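PDB 1YRV: ubiquitin-conjugating enzyme E2 U from Homo sapiens, which catalyses the covalent attachment of ubiquitin to other proteins as an E2 enzyme, taking ubiquitin from E1 as a thioester on its UBC core domain. Local coordinates for residues F96-C108 with L135-A149. Numbering follows the deposited sequence.
Sequences FHPNVDPHTGQPC and LSNPVLENPVNLEAA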
# COMPACT_ATOMS: atom_id res chain seq x y z
N PHE A 96 -9.85 -8.13 6.38
CA PHE A 96 -9.72 -9.55 6.70
C PHE A 96 -8.76 -10.04 5.61
O PHE A 96 -9.18 -10.42 4.51
CB PHE A 96 -11.07 -10.25 6.57
CG PHE A 96 -11.04 -11.67 7.04
CD1 PHE A 96 -11.40 -12.71 6.19
CD2 PHE A 96 -10.71 -11.97 8.36
CE1 PHE A 96 -11.43 -14.04 6.66
CE2 PHE A 96 -10.75 -13.29 8.83
CZ PHE A 96 -11.10 -14.31 7.99
N HIS A 97 -7.47 -10.02 5.91
CA HIS A 97 -6.45 -10.35 4.92
C HIS A 97 -5.33 -11.12 5.57
O HIS A 97 -4.92 -10.82 6.67
CB HIS A 97 -5.96 -9.02 4.31
CG HIS A 97 -5.06 -9.19 3.13
ND1 HIS A 97 -3.84 -9.83 3.22
CD2 HIS A 97 -5.21 -8.84 1.83
CE1 HIS A 97 -3.29 -9.89 2.02
NE2 HIS A 97 -4.10 -9.30 1.16
N PRO A 98 -4.84 -12.16 4.90
CA PRO A 98 -3.76 -13.01 5.41
C PRO A 98 -2.46 -12.29 5.80
O PRO A 98 -1.77 -12.71 6.72
CB PRO A 98 -3.53 -14.00 4.27
CG PRO A 98 -4.86 -14.05 3.58
CD PRO A 98 -5.25 -12.60 3.56
N ASN A 99 -2.12 -11.20 5.11
CA ASN A 99 -0.87 -10.52 5.40
C ASN A 99 -1.00 -9.16 6.07
O ASN A 99 0.01 -8.50 6.31
CB ASN A 99 -0.05 -10.41 4.13
CG ASN A 99 0.11 -11.74 3.42
OD1 ASN A 99 -0.12 -11.84 2.22
ND2 ASN A 99 0.48 -12.77 4.17
N VAL A 100 -2.22 -8.74 6.39
CA VAL A 100 -2.40 -7.46 7.03
C VAL A 100 -2.53 -7.69 8.53
O VAL A 100 -3.36 -8.48 8.97
CB VAL A 100 -3.65 -6.73 6.49
CG1 VAL A 100 -3.80 -5.39 7.15
CG2 VAL A 100 -3.53 -6.58 4.99
N ASP A 101 -1.68 -7.03 9.30
CA ASP A 101 -1.71 -7.16 10.74
C ASP A 101 -3.11 -6.83 11.21
O ASP A 101 -3.55 -5.68 11.12
CB ASP A 101 -0.74 -6.20 11.40
CG ASP A 101 -0.41 -6.60 12.81
OD1 ASP A 101 0.64 -7.24 13.01
OD2 ASP A 101 -1.22 -6.28 13.72
N PRO A 102 -3.82 -7.82 11.77
CA PRO A 102 -5.19 -7.58 12.24
C PRO A 102 -5.28 -6.55 13.35
O PRO A 102 -6.35 -5.97 13.59
CB PRO A 102 -5.63 -8.97 12.68
CG PRO A 102 -4.35 -9.56 13.23
CD PRO A 102 -3.33 -9.14 12.20
N HIS A 103 -4.14 -6.28 14.00
CA HIS A 103 -4.05 -5.33 15.09
C HIS A 103 -3.53 -3.94 14.69
O HIS A 103 -3.98 -2.91 15.20
CB HIS A 103 -3.17 -5.93 16.20
CG HIS A 103 -3.48 -5.40 17.57
ND1 HIS A 103 -2.66 -4.51 18.22
CD2 HIS A 103 -4.55 -5.60 18.37
CE1 HIS A 103 -3.22 -4.17 19.37
NE2 HIS A 103 -4.36 -4.81 19.49
N THR A 104 -2.58 -3.92 13.75
CA THR A 104 -1.95 -2.70 13.25
C THR A 104 -2.53 -2.16 11.94
O THR A 104 -2.28 -1.01 11.58
CB THR A 104 -0.45 -2.94 12.99
OG1 THR A 104 0.11 -3.67 14.08
CG2 THR A 104 0.29 -1.61 12.81
N GLY A 105 -3.28 -3.01 11.23
CA GLY A 105 -3.86 -2.60 9.95
C GLY A 105 -2.75 -2.41 8.93
O GLY A 105 -2.97 -1.95 7.82
N GLN A 106 -1.55 -2.78 9.33
CA GLN A 106 -0.39 -2.65 8.49
C GLN A 106 -0.10 -3.93 7.71
O GLN A 106 -0.04 -5.03 8.26
CB GLN A 106 0.80 -2.29 9.36
CG GLN A 106 1.94 -1.66 8.63
CD GLN A 106 2.86 -0.88 9.58
OE1 GLN A 106 4.07 -0.82 9.38
NE2 GLN A 106 2.27 -0.27 10.59
N PRO A 107 0.12 -3.78 6.40
CA PRO A 107 0.41 -4.91 5.51
C PRO A 107 1.85 -5.42 5.61
O PRO A 107 2.76 -4.63 5.53
CB PRO A 107 0.12 -4.33 4.14
CG PRO A 107 0.51 -2.88 4.30
CD PRO A 107 -0.02 -2.52 5.66
N CYS A 108 2.05 -6.72 5.76
CA CYS A 108 3.38 -7.30 5.84
C CYS A 108 3.97 -7.38 4.45
O CYS A 108 3.66 -8.29 3.68
CB CYS A 108 3.34 -8.70 6.42
SG CYS A 108 2.65 -8.80 8.07
N LEU A 135 -0.71 -7.17 -2.46
CA LEU A 135 -1.92 -7.29 -1.65
C LEU A 135 -3.00 -8.17 -2.32
O LEU A 135 -3.97 -8.61 -1.66
CB LEU A 135 -2.47 -5.90 -1.31
CG LEU A 135 -1.70 -5.19 -0.18
CD1 LEU A 135 -1.92 -3.68 -0.25
CD2 LEU A 135 -2.13 -5.73 1.19
N SER A 136 -2.84 -8.45 -3.61
CA SER A 136 -3.78 -9.30 -4.32
C SER A 136 -3.27 -10.73 -4.42
O SER A 136 -3.90 -11.58 -5.03
CB SER A 136 -4.02 -8.77 -5.73
OG SER A 136 -4.56 -7.48 -5.66
N ASN A 137 -2.12 -11.00 -3.80
CA ASN A 137 -1.52 -12.31 -3.82
C ASN A 137 -0.83 -12.59 -2.52
O ASN A 137 0.38 -12.50 -2.40
CB ASN A 137 -0.50 -12.42 -4.96
CG ASN A 137 -1.14 -12.23 -6.31
OD1 ASN A 137 -2.03 -12.99 -6.70
ND2 ASN A 137 -0.71 -11.21 -7.04
N PRO A 138 -1.62 -12.93 -1.50
CA PRO A 138 -1.12 -13.25 -0.16
C PRO A 138 -0.01 -14.31 -0.10
O PRO A 138 0.10 -15.20 -0.95
CB PRO A 138 -2.39 -13.70 0.56
CG PRO A 138 -3.45 -12.85 -0.08
CD PRO A 138 -3.09 -12.95 -1.53
N VAL A 139 0.82 -14.19 0.93
CA VAL A 139 1.92 -15.10 1.17
C VAL A 139 1.38 -16.06 2.21
O VAL A 139 1.55 -15.84 3.42
CB VAL A 139 3.15 -14.36 1.77
CG1 VAL A 139 4.30 -15.32 2.00
CG2 VAL A 139 3.56 -13.22 0.86
N LEU A 140 0.70 -17.11 1.76
CA LEU A 140 0.13 -18.08 2.68
C LEU A 140 1.20 -18.67 3.60
O LEU A 140 0.89 -19.13 4.70
CB LEU A 140 -0.56 -19.20 1.91
CG LEU A 140 -1.68 -18.76 0.96
CD1 LEU A 140 -2.10 -19.93 0.08
CD2 LEU A 140 -2.85 -18.23 1.78
N GLU A 141 2.45 -18.64 3.14
CA GLU A 141 3.59 -19.18 3.88
C GLU A 141 3.45 -19.05 5.39
O GLU A 141 3.26 -20.04 6.11
CB GLU A 141 4.89 -18.51 3.41
CG GLU A 141 6.09 -18.75 4.34
CD GLU A 141 6.47 -20.23 4.50
OE1 GLU A 141 7.26 -20.54 5.43
OE2 GLU A 141 5.98 -21.07 3.69
N ASN A 142 3.54 -17.82 5.88
CA ASN A 142 3.42 -17.63 7.30
C ASN A 142 2.67 -16.34 7.53
O ASN A 142 3.25 -15.33 7.92
CB ASN A 142 4.81 -17.58 7.92
CG ASN A 142 4.76 -17.68 9.41
OD1 ASN A 142 5.78 -17.88 10.07
ND2 ASN A 142 3.56 -17.54 9.98
N PRO A 143 1.35 -16.39 7.34
CA PRO A 143 0.45 -15.25 7.50
C PRO A 143 0.31 -14.72 8.89
O PRO A 143 0.44 -15.45 9.87
CB PRO A 143 -0.86 -15.81 6.98
CG PRO A 143 -0.83 -17.20 7.53
CD PRO A 143 0.58 -17.64 7.20
N VAL A 144 0.04 -13.42 8.97
CA VAL A 144 -0.15 -12.75 10.23
C VAL A 144 -1.61 -12.99 10.65
O VAL A 144 -1.93 -13.04 11.84
CB VAL A 144 0.17 -11.23 10.08
CG1 VAL A 144 -0.88 -10.55 9.24
CG2 VAL A 144 0.30 -10.58 11.43
N ASN A 145 -2.49 -13.15 9.66
CA ASN A 145 -3.90 -13.41 9.93
C ASN A 145 -4.21 -14.86 9.50
O ASN A 145 -4.48 -15.15 8.33
CB ASN A 145 -4.80 -12.42 9.19
CG ASN A 145 -6.27 -12.62 9.52
OD1 ASN A 145 -6.72 -13.74 9.68
ND2 ASN A 145 -7.03 -11.54 9.62
N LEU A 146 -4.15 -15.74 10.49
CA LEU A 146 -4.37 -17.18 10.34
C LEU A 146 -5.74 -17.59 9.81
O LEU A 146 -5.83 -18.41 8.89
CB LEU A 146 -4.16 -17.86 11.69
CG LEU A 146 -2.79 -17.67 12.34
CD1 LEU A 146 -2.79 -18.36 13.70
CD2 LEU A 146 -1.70 -18.26 11.45
N GLU A 147 -6.80 -17.06 10.42
CA GLU A 147 -8.14 -17.40 9.99
C GLU A 147 -8.39 -16.99 8.55
O GLU A 147 -9.01 -17.72 7.80
CB GLU A 147 -9.18 -16.73 10.88
CG GLU A 147 -9.22 -17.32 12.27
CD GLU A 147 -7.99 -16.98 13.07
OE1 GLU A 147 -7.85 -15.81 13.48
OE2 GLU A 147 -7.16 -17.88 13.27
N ALA A 148 -7.89 -15.82 8.18
CA ALA A 148 -8.07 -15.33 6.83
C ALA A 148 -7.40 -16.27 5.84
O ALA A 148 -8.00 -16.66 4.82
CB ALA A 148 -7.49 -13.88 6.69
N ALA A 149 -6.16 -16.64 6.13
CA ALA A 149 -5.38 -17.53 5.26
C ALA A 149 -6.08 -18.89 5.14
O ALA A 149 -6.33 -19.42 4.04
CB ALA A 149 -3.97 -17.71 5.83
O HOH W 1 -6.20 -8.89 8.57
O HOH W 2 1.94 -12.07 6.90
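His97 swings its imidazole out anti to the backbone N (chi1 -171°) to meet the carbonyl of Leu135, while Asn99, with CG beside its own N (chi1 -52°), sends its amide to Val139. His97 NE2 donates to Leu135 O at 2.9 Å, nearly straight, while ND1 accepts from Asn99 N; both partners lie in the ring plane, and together they fix the ring's rotation. Here begins the HPN triplet familiar from E2 enzymes. A leucine at His97 would probably leave Leu135 O and Asn99 N without their ring partner and leave the backbone at Asn99 less firmly placed. Asn99 OD1 takes Val139 N on an in-plane lone pair at 2.8 Å; its ND2 gives Val139 O only a weak bond. In E2s this asparagine is thought to steady the oxyanion or this loop. Cys108, the predicted thioester residue, lies with SG 4.0 Å from Val144 CB. Pro98 O receives Asn145 N at 3.1 Å, from above the carbonyl plane. Asn145 is also the N-cap, its OD1 holding Ala148 N at 2.8 Å. Ala148 CB sits squarely over the Phe96 ring, 3.8 Å from its centroid, a CH-pi contact. The loop between strand 88-91 and helix 110-113 is thus tied to the link from helix 124-135 into helix 146-153, with Trp67 against His97 and helix 156-166 touching Phe96 and Pro98.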